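Local coordinates for protein D-mannose isomerase (Marinomonas mediterranea, PDB 5X32) that catalyses the reversible isomerization of D-mannose to D-fructose, and less efficiently that of D-lyxose to D-xylulose, at residues N61-Y66 against Y122-Q127; F22-C27 against A72-A77; M184-A189 against P193-R198; V53-F58 against Q87-Q92. All coordinates share one frame; numbering follows the deposited sequence.

Contact 1 (N61-Y66 against Y122-Q127); sequences NFAQAY and YSNALQ
Gln64 and Ala63 meet Asn124 in a small, partly polar helix-helix contact between two neighbours of the inner ring of the (alpha/alpha)6 barrel, the fold of the N-acylglucosamine 2-epimerase family. The two segments run in nearly the same direction, 32° apart, with axes 9.3 Å from each other. They illustrate how an alanine gives a local point of close approach: Ala63 points at its neighbour, and its CB lies 3.5 Å from Asn124 CB. Beside this apolar touch the amides take over. The side chain of Gln64 bends at its second torsion (chi2 -62°), which swings its amide across to Asn124, where NE2 donates a somewhat bent hydrogen bond to OD1. The modelled Gln64 NE2 to Asn124 OD1 distance of 2.5 Å is doubtful as a measure of strength at this resolution. The amide planes stand almost perpendicular, at 87°. Asn124 ND2 turns back to Leu120 O on its own helix, so both ends of the buried amide are engaged, which probably fixes its rotation. A leucine at Asn124 would probably leave the Gln64 amide without its acceptor and Leu120 O without this donor. Helix 379-390 lies against Gln64 through Tyr386, while Ser123 and Leu126 face helices 173-190 and 133-147 from the other segment.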
loop_
_atom_site.group_PDB
_atom_site.type_symbol
_atom_site.label_atom_id
_atom_site.label_comp_id
_atom_site.label_asym_id
_atom_site.label_seq_id
_atom_site.Cartn_x
_atom_site.Cartn_y
_atom_site.Cartn_z
ATOM N N ASN A 61 5.737 4.151 -8.394
ATOM C CA ASN A 61 7.072 4.662 -8.101
ATOM C C ASN A 61 7.485 5.748 -9.064
ATOM O O ASN A 61 7.699 6.903 -8.684
ATOM C CB ASN A 61 8.126 3.559 -8.201
ATOM C CG ASN A 61 8.177 2.662 -6.993
ATOM O OD1 ASN A 61 7.207 2.544 -6.227
ATOM N ND2 ASN A 61 9.328 2.001 -6.816
ATOM N N PHE A 62 7.562 5.376 -10.338
ATOM C CA PHE A 62 8.185 6.263 -11.316
ATOM C C PHE A 62 7.293 7.460 -11.590
ATOM O O PHE A 62 7.788 8.570 -11.794
ATOM C CB PHE A 62 8.502 5.506 -12.600
ATOM C CG PHE A 62 9.629 4.530 -12.443
ATOM C CD1 PHE A 62 10.916 4.976 -12.195
ATOM C CD2 PHE A 62 9.400 3.169 -12.532
ATOM C CE1 PHE A 62 11.962 4.086 -12.047
ATOM C CE2 PHE A 62 10.428 2.274 -12.374
ATOM C CZ PHE A 62 11.719 2.733 -12.139
ATOM N N ALA A 63 5.981 7.252 -11.549
ATOM C CA ALA A 63 5.067 8.369 -11.740
ATOM C C ALA A 63 5.225 9.401 -10.627
ATOM O O ALA A 63 5.444 10.580 -10.897
ATOM C CB ALA A 63 3.644 7.885 -11.820
ATOM N N GLN A 64 5.137 8.949 -9.378
ATOM C CA GLN A 64 5.282 9.845 -8.232
ATOM C C GLN A 64 6.642 10.571 -8.246
ATOM O O GLN A 64 6.728 11.788 -7.966
ATOM C CB GLN A 64 5.112 9.057 -6.940
ATOM C CG GLN A 64 3.686 8.604 -6.671
ATOM C CD GLN A 64 2.751 9.761 -6.519
ATOM O OE1 GLN A 64 3.049 10.728 -5.815
ATOM N NE2 GLN A 64 1.614 9.689 -7.194
ATOM N N ALA A 65 7.694 9.841 -8.618
ATOM C CA ALA A 65 9.016 10.449 -8.691
ATOM C C ALA A 65 9.041 11.523 -9.774
ATOM O O ALA A 65 9.677 12.559 -9.626
ATOM C CB ALA A 65 10.076 9.405 -8.957
ATOM N N TYR A 66 8.339 11.277 -10.870
ATOM C CA TYR A 66 8.307 12.270 -11.927
ATOM C C TYR A 66 7.526 13.497 -11.492
ATOM O O TYR A 66 7.906 14.625 -11.789
ATOM C CB TYR A 66 7.709 11.693 -13.206
ATOM C CG TYR A 66 7.414 12.755 -14.240
ATOM C CD1 TYR A 66 8.447 13.333 -14.982
ATOM C CD2 TYR A 66 6.112 13.177 -14.476
ATOM C CE1 TYR A 66 8.185 14.303 -15.918
ATOM C CE2 TYR A 66 5.839 14.143 -15.413
ATOM C CZ TYR A 66 6.877 14.703 -16.134
ATOM O OH TYR A 66 6.601 15.674 -17.071
ATOM N N TYR A 122 -3.342 3.483 -13.013
ATOM C CA TYR A 122 -3.956 4.336 -14.045
ATOM C C TYR A 122 -4.111 5.777 -13.571
ATOM O O TYR A 122 -3.878 6.688 -14.371
ATOM C CB TYR A 122 -5.316 3.782 -14.518
ATOM C CG TYR A 122 -5.162 2.544 -15.381
ATOM C CD1 TYR A 122 -3.974 2.303 -16.049
ATOM C CD2 TYR A 122 -6.177 1.598 -15.482
ATOM C CE1 TYR A 122 -3.804 1.177 -16.820
ATOM C CE2 TYR A 122 -6.017 0.463 -16.255
ATOM C CZ TYR A 122 -4.824 0.258 -16.926
ATOM O OH TYR A 122 -4.624 -0.865 -17.697
ATOM N N SER A 123 -4.460 5.987 -12.291
ATOM C CA SER A 123 -4.503 7.345 -11.746
ATOM C C SER A 123 -3.169 8.014 -11.995
ATOM O O SER A 123 -3.099 9.088 -12.589
ATOM C CB SER A 123 -4.786 7.362 -10.242
ATOM O OG SER A 123 -6.033 6.782 -9.926
ATOM N N ASN A 124 -2.095 7.337 -11.614
ATOM C CA ASN A 124 -0.790 7.961 -11.769
ATOM C C ASN A 124 -0.442 8.245 -13.238
ATOM O O ASN A 124 0.138 9.306 -13.572
ATOM C CB ASN A 124 0.267 7.096 -11.095
ATOM C CG ASN A 124 0.317 7.343 -9.603
ATOM O OD1 ASN A 124 1.033 8.231 -9.139
ATOM N ND2 ASN A 124 -0.491 6.595 -8.842
ATOM N N ALA A 125 -0.820 7.313 -14.113
ATOM C CA ALA A 125 -0.674 7.527 -15.551
ATOM C C ALA A 125 -1.357 8.829 -15.949
ATOM O O ALA A 125 -0.770 9.669 -16.629
ATOM C CB ALA A 125 -1.252 6.361 -16.340
ATOM N N LEU A 126 -2.606 8.982 -15.529
ATOM C CA LEU A 126 -3.359 10.183 -15.834
ATOM C C LEU A 126 -2.652 11.441 -15.353
ATOM O O LEU A 126 -2.499 12.387 -16.131
ATOM C CB LEU A 126 -4.757 10.123 -15.221
ATOM C CG LEU A 126 -5.620 11.340 -15.552
ATOM C CD1 LEU A 126 -5.938 11.338 -17.011
ATOM C CD2 LEU A 126 -6.886 11.375 -14.729
ATOM N N GLN A 127 -2.198 11.446 -14.097
ATOM C CA GLN A 127 -1.641 12.674 -13.548
ATOM C C GLN A 127 -0.339 13.011 -14.235
ATOM O O GLN A 127 0.076 14.157 -14.156
ATOM C CB GLN A 127 -1.364 12.618 -12.048
ATOM C CG GLN A 127 -2.094 11.554 -11.309
ATOM C CD GLN A 127 -2.226 11.858 -9.823
ATOM O OE1 GLN A 127 -2.988 12.740 -9.398
ATOM N NE2 GLN A 127 -1.307 11.291 -9.054
#

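Contact 2 (F22-C27 against A72-A77)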
loop_
_atom_site.group_PDB
_atom_site.type_symbol
_atom_site.label_atom_id
_atom_site.label_comp_id
_atom_site.label_asym_id
_atom_site.label_seq_id
_atom_site.Cartn_x
_atom_site.Cartn_y
_atom_site.Cartn_z
ATOM N N PHE A 22 18.233 2.969 -5.770
ATOM C CA PHE A 22 18.427 1.510 -5.640
ATOM C C PHE A 22 17.746 0.723 -6.763
ATOM O O PHE A 22 18.263 -0.311 -7.180
ATOM C CB PHE A 22 17.923 0.974 -4.294
ATOM C CG PHE A 22 17.860 -0.543 -4.222
ATOM C CD1 PHE A 22 18.985 -1.286 -3.924
ATOM C CD2 PHE A 22 16.668 -1.219 -4.457
ATOM C CE1 PHE A 22 18.922 -2.673 -3.857
ATOM C CE2 PHE A 22 16.602 -2.604 -4.400
ATOM C CZ PHE A 22 17.729 -3.328 -4.094
ATOM N N TYR A 23 16.578 1.185 -7.218
ATOM C CA TYR A 23 15.767 0.450 -8.207
ATOM C C TYR A 23 16.066 0.865 -9.664
ATOM O O TYR A 23 15.964 0.058 -10.594
ATOM C CB TYR A 23 14.254 0.641 -7.929
ATOM C CG TYR A 23 13.699 -0.049 -6.692
ATOM C CD1 TYR A 23 13.450 -1.417 -6.683
ATOM C CD2 TYR A 23 13.376 0.676 -5.552
ATOM C CE1 TYR A 23 12.932 -2.057 -5.552
ATOM C CE2 TYR A 23 12.844 0.047 -4.403
ATOM C CZ TYR A 23 12.623 -1.315 -4.413
ATOM O OH TYR A 23 12.096 -1.936 -3.300
ATOM N N PHE A 24 16.401 2.136 -9.851
ATOM C CA PHE A 24 16.665 2.701 -11.172
ATOM C C PHE A 24 18.177 2.764 -11.407
ATOM O O PHE A 24 18.921 3.188 -10.512
ATOM C CB PHE A 24 16.029 4.090 -11.297
ATOM C CG PHE A 24 15.994 4.627 -12.701
ATOM C CD1 PHE A 24 15.133 4.091 -13.650
ATOM C CD2 PHE A 24 16.810 5.688 -13.065
ATOM C CE1 PHE A 24 15.101 4.588 -14.944
ATOM C CE2 PHE A 24 16.780 6.196 -14.354
ATOM C CZ PHE A 24 15.925 5.644 -15.298
ATOM N N PRO A 25 18.640 2.314 -12.597
ATOM C CA PRO A 25 17.841 1.808 -13.722
ATOM C C PRO A 25 17.741 0.282 -13.793
ATOM O O PRO A 25 17.214 -0.238 -14.786
ATOM C CB PRO A 25 18.618 2.314 -14.929
ATOM C CG PRO A 25 20.048 2.143 -14.459
ATOM C CD PRO A 25 20.053 2.487 -12.989
ATOM N N THR A 26 18.198 -0.409 -12.751
ATOM C CA THR A 26 18.236 -1.871 -12.722
ATOM C C THR A 26 16.886 -2.575 -12.969
ATOM O O THR A 26 16.852 -3.642 -13.584
ATOM C CB THR A 26 18.775 -2.360 -11.364
ATOM O OG1 THR A 26 19.934 -1.595 -11.020
ATOM C CG2 THR A 26 19.149 -3.833 -11.416
ATOM N N CYS A 27 15.782 -2.004 -12.493
ATOM C CA CYS A 27 14.497 -2.704 -12.585
ATOM C C CYS A 27 13.933 -2.692 -13.997
ATOM O O CYS A 27 12.989 -3.427 -14.304
ATOM C CB CYS A 27 13.473 -2.082 -11.640
ATOM S SG CYS A 27 13.177 -0.373 -12.055
ATOM N N ALA A 72 12.742 13.573 -16.465
ATOM C CA ALA A 72 12.035 13.054 -17.636
ATOM C C ALA A 72 12.069 11.529 -17.751
ATOM O O ALA A 72 11.047 10.879 -18.057
ATOM C CB ALA A 72 12.616 13.686 -18.897
ATOM N N GLU A 73 13.234 10.946 -17.486
ATOM C CA GLU A 73 13.372 9.508 -17.647
ATOM C C GLU A 73 12.494 8.721 -16.659
ATOM O O GLU A 73 12.213 7.540 -16.886
ATOM C CB GLU A 73 14.835 9.080 -17.509
ATOM C CG GLU A 73 15.697 9.929 -16.567
ATOM C CD GLU A 73 16.292 11.163 -17.252
ATOM O OE1 GLU A 73 16.606 11.064 -18.463
ATOM O OE2 GLU A 73 16.494 12.202 -16.579
ATOM N N TYR A 74 12.009 9.384 -15.605
ATOM C CA TYR A 74 11.078 8.742 -14.683
ATOM C C TYR A 74 9.713 8.601 -15.328
ATOM O O TYR A 74 9.049 7.565 -15.200
ATOM C CB TYR A 74 10.958 9.534 -13.387
ATOM C CG TYR A 74 12.160 9.421 -12.494
ATOM C CD1 TYR A 74 13.040 8.350 -12.625
ATOM C CD2 TYR A 74 12.412 10.374 -11.510
ATOM C CE1 TYR A 74 14.146 8.230 -11.797
ATOM C CE2 TYR A 74 13.516 10.267 -10.676
ATOM C CZ TYR A 74 14.380 9.190 -10.822
ATOM O OH TYR A 74 15.482 9.058 -10.002
ATOM N N LYS A 75 9.304 9.639 -16.046
ATOM C CA LYS A 75 8.088 9.565 -16.832
ATOM C C LYS A 75 8.238 8.485 -17.901
ATOM O O LYS A 75 7.277 7.757 -18.194
ATOM C CB LYS A 75 7.772 10.914 -17.457
ATOM C CG LYS A 75 6.362 11.041 -17.998
ATOM C CD LYS A 75 6.320 12.199 -18.979
ATOM C CE LYS A 75 5.066 12.225 -19.822
ATOM N NZ LYS A 75 5.174 13.344 -20.799
ATOM N N HIS A 76 9.444 8.352 -18.457
ATOM C CA HIS A 76 9.647 7.287 -19.437
ATOM C C HIS A 76 9.505 5.901 -18.819
ATOM O O HIS A 76 8.866 5.023 -19.395
ATOM C CB HIS A 76 11.020 7.388 -20.095
ATOM C CG HIS A 76 11.185 8.587 -20.974
ATOM N ND1 HIS A 76 12.415 8.994 -21.454
ATOM C CD2 HIS A 76 10.276 9.455 -21.481
ATOM C CE1 HIS A 76 12.256 10.067 -22.207
ATOM N NE2 HIS A 76 10.967 10.369 -22.240
ATOM N N ALA A 77 10.035 5.722 -17.615
ATOM C CA ALA A 77 9.936 4.426 -16.951
ATOM C C ALA A 77 8.490 4.130 -16.554
ATOM O O ALA A 77 8.047 2.973 -16.618
ATOM C CB ALA A 77 10.852 4.371 -15.744
#
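Glu73, the first residue of 72-77 to touch Phe24, offers only its aliphatic part: CB lies 4.2 Å from Phe24 CZ, while its carboxylate turns off in another direction. Tyr74 follows with the main interaction, a T-shaped stack in which its ring edge points at one face of Phe24, with centroids 5.5 Å apart and planes at 77°. The leading atom is Tyr74 CE1, 3.9 Å from Phe24 CD2 and displaced toward the rim of that ring. One turn of helix after Glu73, Ala77 brings its CB to 4.3 Å from Phe24 CE1. Phe24 reaches all three because its CG stands anti to the backbone N (chi1 -168°) just where the chain leaves helix 9-23. Its opposite face is covered by CB of Pro25, which follows a cis peptide bond, so the ring is sandwiched between proline and tyrosine. Ala77 also touches Phe62 of helix 52-69. The stack joins the end of helix 9-23 to helix 72-89, two outer helices of the (alpha/alpha)6 barrel of this family.

Contact 3 (M184-A189 against P193-R198); sequences MSAFDA and PKYLDR
Phe187 carries most of the contact with 193-198, and its side chain can be followed outward from the backbone. Phe187 CB starts in the narrow part of the interface, 4.3 Å from Tyr195 CB and slightly nearer to the backbone N and CB of Leu196. Phe187 CG is next, 3.6 Å from Leu196 CB. With CG anti to the backbone N (chi1 172°), the ring is carried across the flank of the neighbouring helix, past Leu196. On one side CD1 and CE1 pass Pro193, Phe187 CE1 coming 4.0 Å from Pro193 CA. On the other, Phe187 CE2 lies 3.5 Å from Leu196 CD2. The Leu196 CD2 methyl sits over the ring face in a CH-pi contact, 3.7 Å from the centroid of the Phe187 ring and 19° off its normal, and Phe187 CZ at the tip is still within touching distance of it. The two helices form an antiparallel hairpin, 156° between directions and 7.8 Å between axes, that pairs an inner with an outer helix of the (alpha/alpha)6 barrel. An alanine in place of Phe187 would probably open a gap beside Leu196 and leave its methyl without the aromatic face. One residue earlier, Ala186 sets CB 3.7 Å from Tyr195 CD2. The ring of Tyr195 continues to an edge-to-face pair with Tyr141 of helix 133-147, and Leu196 also reaches Leu262 of helix 249-265.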
loop_
_atom_site.group_PDB
_atom_site.type_symbol
_atom_site.label_atom_id
_atom_site.label_comp_id
_atom_site.label_asym_id
_atom_site.label_seq_id
_atom_site.Cartn_x
_atom_site.Cartn_y
_atom_site.Cartn_z
ATOM N N MET A 184 -9.373 7.106 -3.809
ATOM C CA MET A 184 -8.939 8.475 -3.498
ATOM C C MET A 184 -7.937 9.017 -4.528
ATOM O O MET A 184 -8.004 10.192 -4.927
ATOM C CB MET A 184 -8.311 8.549 -2.121
ATOM C CG MET A 184 -9.322 8.495 -1.002
ATOM S SD MET A 184 -8.514 8.458 0.594
ATOM C CE MET A 184 -7.741 10.042 0.508
ATOM N N SER A 185 -7.018 8.158 -4.972
ATOM C CA SER A 185 -6.059 8.570 -5.994
ATOM C C SER A 185 -6.800 8.944 -7.284
ATOM O O SER A 185 -6.447 9.908 -7.992
ATOM C CB SER A 185 -5.053 7.453 -6.265
ATOM O OG SER A 185 -4.064 7.858 -7.200
ATOM N N ALA A 186 -7.852 8.181 -7.564
ATOM C CA ALA A 186 -8.655 8.388 -8.756
ATOM C C ALA A 186 -9.401 9.710 -8.648
ATOM O O ALA A 186 -9.464 10.472 -9.607
ATOM C CB ALA A 186 -9.631 7.234 -8.951
ATOM N N PHE A 187 -9.986 9.975 -7.488
ATOM C CA PHE A 187 -10.655 11.251 -7.276
ATOM C C PHE A 187 -9.702 12.437 -7.419
ATOM O O PHE A 187 -10.077 13.464 -7.955
ATOM C CB PHE A 187 -11.346 11.302 -5.918
ATOM C CG PHE A 187 -11.890 12.657 -5.585
ATOM C CD1 PHE A 187 -12.987 13.155 -6.269
ATOM C CD2 PHE A 187 -11.314 13.437 -4.601
ATOM C CE1 PHE A 187 -13.499 14.408 -5.974
ATOM C CE2 PHE A 187 -11.829 14.690 -4.300
ATOM C CZ PHE A 187 -12.919 15.174 -4.988
ATOM N N ASP A 188 -8.488 12.328 -6.899
ATOM C CA ASP A 188 -7.544 13.430 -7.063
ATOM C C ASP A 188 -7.191 13.638 -8.537
ATOM O O ASP A 188 -7.093 14.772 -9.019
ATOM C CB ASP A 188 -6.259 13.181 -6.269
ATOM C CG ASP A 188 -6.431 13.352 -4.768
ATOM O OD1 ASP A 188 -7.502 13.808 -4.290
ATOM O OD2 ASP A 188 -5.452 13.041 -4.058
ATOM N N ALA A 189 -7.015 12.532 -9.253
ATOM C CA ALA A 189 -6.583 12.599 -10.633
ATOM C C ALA A 189 -7.681 13.071 -11.581
ATOM O O ALA A 189 -7.388 13.696 -12.613
ATOM C CB ALA A 189 -6.061 11.237 -11.080
ATOM N N PRO A 193 -16.396 12.767 -8.531
ATOM C CA PRO A 193 -16.854 12.579 -7.144
ATOM C C PRO A 193 -17.466 11.207 -6.846
ATOM O O PRO A 193 -17.706 10.859 -5.680
ATOM C CB PRO A 193 -17.897 13.684 -6.975
ATOM C CG PRO A 193 -18.413 13.924 -8.335
ATOM C CD PRO A 193 -17.251 13.708 -9.269
ATOM N N LYS A 194 -17.702 10.443 -7.904
ATOM C CA LYS A 194 -18.181 9.068 -7.827
ATOM C C LYS A 194 -17.201 8.249 -6.986
ATOM O O LYS A 194 -17.566 7.477 -6.075
ATOM C CB LYS A 194 -18.292 8.501 -9.249
ATOM C CG LYS A 194 -18.743 7.058 -9.409
ATOM C CD LYS A 194 -18.586 6.677 -10.881
ATOM C CE LYS A 194 -19.870 6.142 -11.486
ATOM N NZ LYS A 194 -19.781 6.105 -12.976
ATOM N N TYR A 195 -15.937 8.423 -7.337
ATOM C CA TYR A 195 -14.862 7.683 -6.735
ATOM C C TYR A 195 -14.679 8.023 -5.266
ATOM O O TYR A 195 -14.568 7.128 -4.424
ATOM C CB TYR A 195 -13.586 7.959 -7.508
ATOM C CG TYR A 195 -13.639 7.538 -8.959
ATOM C CD1 TYR A 195 -14.253 6.348 -9.334
ATOM C CD2 TYR A 195 -13.062 8.323 -9.952
ATOM C CE1 TYR A 195 -14.285 5.952 -10.652
ATOM C CE2 TYR A 195 -13.088 7.934 -11.270
ATOM C CZ TYR A 195 -13.699 6.746 -11.619
ATOM O OH TYR A 195 -13.720 6.346 -12.938
ATOM N N LEU A 196 -14.676 9.316 -4.957
ATOM C CA LEU A 196 -14.559 9.756 -3.575
ATOM C C LEU A 196 -15.721 9.203 -2.769
ATOM O O LEU A 196 -15.538 8.807 -1.611
ATOM C CB LEU A 196 -14.490 11.281 -3.482
ATOM C CG LEU A 196 -14.399 11.865 -2.071
ATOM C CD1 LEU A 196 -13.258 11.238 -1.295
ATOM C CD2 LEU A 196 -14.202 13.371 -2.141
ATOM N N ASP A 197 -16.908 9.142 -3.372
ATOM C CA ASP A 197 -18.059 8.629 -2.633
ATOM C C ASP A 197 -17.896 7.135 -2.330
ATOM O O ASP A 197 -18.219 6.656 -1.222
ATOM C CB ASP A 197 -19.349 8.883 -3.407
ATOM C CG ASP A 197 -19.738 10.357 -3.421
ATOM O OD1 ASP A 197 -19.215 11.123 -2.577
ATOM O OD2 ASP A 197 -20.536 10.759 -4.302
ATOM N N ARG A 198 -17.327 6.402 -3.278
ATOM C CA ARG A 198 -17.100 4.980 -3.035
ATOM C C ARG A 198 -15.998 4.794 -1.958
ATOM O O ARG A 198 -16.109 3.934 -1.070
ATOM C CB ARG A 198 -16.748 4.267 -4.345
ATOM C CG ARG A 198 -16.509 2.785 -4.208
ATOM C CD ARG A 198 -17.648 2.073 -3.516
ATOM N NE ARG A 198 -18.935 2.259 -4.183
ATOM C CZ ARG A 198 -19.399 1.455 -5.138
ATOM N NH1 ARG A 198 -18.680 0.424 -5.557
ATOM N NH2 ARG A 198 -20.574 1.688 -5.693
#

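Contact 4 (V53-F58 against Q87-Q92). With PO4 (phosphate ion), chain C.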
loop_
_atom_site.group_PDB
_atom_site.type_symbol
_atom_site.label_atom_id
_atom_site.label_comp_id
_atom_site.label_asym_id
_atom_site.label_seq_id
_atom_site.Cartn_x
_atom_site.Cartn_y
_atom_site.Cartn_z
ATOM N N VAL A 53 1.086 -6.922 -8.824
ATOM C CA VAL A 53 1.271 -5.936 -7.753
ATOM C C VAL A 53 2.596 -5.170 -7.917
ATOM O O VAL A 53 2.628 -3.956 -7.734
ATOM C CB VAL A 53 1.173 -6.599 -6.337
ATOM C CG1 VAL A 53 1.486 -5.605 -5.208
ATOM C CG2 VAL A 53 -0.209 -7.177 -6.128
ATOM N N SER A 54 3.677 -5.831 -8.329
ATOM C CA SER A 54 4.901 -5.063 -8.581
ATOM C C SER A 54 4.829 -4.308 -9.911
ATOM O O SER A 54 5.376 -3.201 -10.034
ATOM C CB SER A 54 6.149 -5.953 -8.573
ATOM O OG SER A 54 6.468 -6.423 -7.272
ATOM N N SER A 55 4.115 -4.872 -10.881
ATOM C CA SER A 55 3.967 -4.209 -12.176
ATOM C C SER A 55 3.257 -2.877 -12.015
ATOM O O SER A 55 3.659 -1.892 -12.628
ATOM C CB SER A 55 3.208 -5.091 -13.184
ATOM O OG SER A 55 4.041 -6.106 -13.718
ATOM N N THR A 56 2.223 -2.834 -11.174
ATOM C CA THR A 56 1.516 -1.588 -10.920
ATOM C C THR A 56 2.283 -0.700 -9.943
ATOM O O THR A 56 2.391 0.518 -10.138
ATOM C CB THR A 56 0.068 -1.844 -10.386
ATOM O OG1 THR A 56 0.121 -2.624 -9.192
ATOM C CG2 THR A 56 -0.780 -2.605 -11.395
ATOM N N ARG A 57 2.854 -1.299 -8.909
ATOM C CA ARG A 57 3.477 -0.479 -7.880
ATOM C C ARG A 57 4.670 0.266 -8.445
ATOM O O ARG A 57 4.915 1.404 -8.040
ATOM C CB ARG A 57 3.894 -1.320 -6.672
ATOM C CG ARG A 57 2.735 -1.610 -5.754
ATOM C CD ARG A 57 3.173 -2.362 -4.522
ATOM N NE ARG A 57 2.020 -2.821 -3.764
ATOM C CZ ARG A 57 2.091 -3.307 -2.531
ATOM N NH1 ARG A 57 3.266 -3.367 -1.926
ATOM N NH2 ARG A 57 0.995 -3.712 -1.894
ATOM N N PHE A 58 5.382 -0.343 -9.402
ATOM C CA PHE A 58 6.527 0.348 -10.013
ATOM C C PHE A 58 6.047 1.546 -10.826
ATOM O O PHE A 58 6.709 2.593 -10.877
ATOM C CB PHE A 58 7.337 -0.597 -10.904
ATOM C CG PHE A 58 8.452 -1.300 -10.178
ATOM C CD1 PHE A 58 9.482 -0.576 -9.600
ATOM C CD2 PHE A 58 8.468 -2.675 -10.064
ATOM C CE1 PHE A 58 10.506 -1.207 -8.934
ATOM C CE2 PHE A 58 9.499 -3.312 -9.404
ATOM C CZ PHE A 58 10.517 -2.577 -8.838
ATOM N N GLN A 87 -0.272 -4.468 -22.289
ATOM C CA GLN A 87 -0.054 -5.410 -23.386
ATOM C C GLN A 87 0.236 -6.828 -22.924
ATOM O O GLN A 87 -0.017 -7.791 -23.657
ATOM C CB GLN A 87 1.069 -4.902 -24.283
ATOM C CG GLN A 87 0.829 -3.459 -24.685
ATOM C CD GLN A 87 1.968 -2.855 -25.469
ATOM O OE1 GLN A 87 3.002 -3.494 -25.693
ATOM N NE2 GLN A 87 1.796 -1.599 -25.875
ATOM N N ARG A 88 0.764 -6.958 -21.711
ATOM C CA ARG A 88 1.139 -8.265 -21.203
ATOM C C ARG A 88 0.181 -8.717 -20.113
ATOM O O ARG A 88 -0.234 -9.884 -20.101
ATOM C CB ARG A 88 2.577 -8.249 -20.684
ATOM C CG ARG A 88 3.045 -9.583 -20.182
ATOM C CD ARG A 88 2.734 -10.660 -21.168
ATOM N NE ARG A 88 3.222 -11.967 -20.752
ATOM C CZ ARG A 88 2.431 -12.877 -20.200
ATOM N NH1 ARG A 88 1.145 -12.592 -20.020
ATOM N NH2 ARG A 88 2.910 -14.062 -19.841
ATOM N N HIS A 89 -0.150 -7.809 -19.189
ATOM C CA HIS A 89 -0.988 -8.178 -18.051
ATOM C C HIS A 89 -2.459 -8.155 -18.405
ATOM O O HIS A 89 -3.224 -9.026 -17.962
ATOM C CB HIS A 89 -0.734 -7.265 -16.832
ATOM C CG HIS A 89 0.406 -7.719 -15.982
ATOM N ND1 HIS A 89 0.308 -8.787 -15.119
ATOM C CD2 HIS A 89 1.668 -7.249 -15.858
ATOM C CE1 HIS A 89 1.468 -8.966 -14.511
ATOM N NE2 HIS A 89 2.311 -8.047 -14.943
ATOM N N GLN A 90 -2.862 -7.164 -19.200
ATOM C CA GLN A 90 -4.283 -7.012 -19.491
ATOM C C GLN A 90 -4.692 -8.026 -20.538
ATOM O O GLN A 90 -4.434 -7.846 -21.724
ATOM C CB GLN A 90 -4.626 -5.616 -19.994
ATOM C CG GLN A 90 -6.126 -5.327 -19.926
ATOM C CD GLN A 90 -6.512 -4.050 -20.663
ATOM O OE1 GLN A 90 -5.676 -3.391 -21.291
ATOM N NE2 GLN A 90 -7.783 -3.688 -20.573
ATOM N N SER A 91 -5.350 -9.080 -20.078
ATOM C CA SER A 91 -5.852 -10.124 -20.938
ATOM C C SER A 91 -7.221 -9.853 -21.536
ATOM O O SER A 91 -7.904 -8.879 -21.220
ATOM C CB SER A 91 -5.918 -11.458 -20.198
ATOM O OG SER A 91 -7.018 -11.486 -19.309
ATOM N N GLN A 92 -7.533 -10.760 -22.452
ATOM C CA GLN A 92 -8.807 -11.029 -23.104
ATOM C C GLN A 92 -10.051 -10.438 -22.467
ATOM O O GLN A 92 -10.658 -9.486 -22.966
ATOM C CB GLN A 92 -9.000 -12.558 -23.137
ATOM C CG GLN A 92 -7.728 -13.431 -23.413
ATOM C CD GLN A 92 -6.637 -12.759 -24.260
ATOM O OE1 GLN A 92 -6.830 -12.521 -25.453
ATOM N NE2 GLN A 92 -5.478 -12.494 -23.657
HETATM P P PO4 C . -0.962 -4.752 2.366
HETATM O O1 PO4 C . -2.334 -5.388 2.402
HETATM O O2 PO4 C . -0.021 -5.547 3.257
HETATM O O3 PO4 C . -0.965 -3.311 2.853
HETATM O O4 PO4 C . -0.526 -4.769 0.923
#
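Ser55 OG has two nitrogen neighbours, His89 NE2 at 2.9 Å and Gln36 NE2, each in a weak hydrogen bond. The first joins an inner helix, 52-69, to the last turn of the outer helix 72-89 within the (alpha/alpha)6 barrel, at a buried point where one serine and one histidine make the whole contact. The bond is far from straight, with an N-H...O angle of 123°, and OG lies obliquely to the imidazole. His89 CD2 also comes within 3.8 Å of Ser55 CB. The stronger partner of the histidine is on its other nitrogen: ND1 bonds to Val97 O, which holds the ring while NE2 faces the serine. Tyr84, on the same helix, meets both His89 and Ser55. Arg57 points elsewhere, its chain extended from CG to NE, toward a phosphate ion probably acquired from the crystallisation liquor and also bound by Tyr113 OH and His178 NE2. Phosphate O4 lies near the guanidinium plane, at its edge, in a weak hydrogen bond 3.4 Å from Arg57 NH2.

Helix 52-69 is shared by contacts 1 and 4, and helix 72-89 by contacts 2 and 4, so these three form one connected region; contact 3 joins it through the touch of Ser123 on Ser185. Contacts 3 and 4 are buried, contact 1 is partly so, and contact 2, whose centre lies about 20 Å from the centre of the chain, is the most peripheral. Chemistry does not simply follow depth: contact 3 is wholly apolar and buries the largest area, whereas contact 4, also buried, rests on a weak polar bond. Contact 1 mixes both kinds between inner helices of similar direction. Contact 2 relies on aromatic rings, and Phe62 of contact 1 touches it at Cys27.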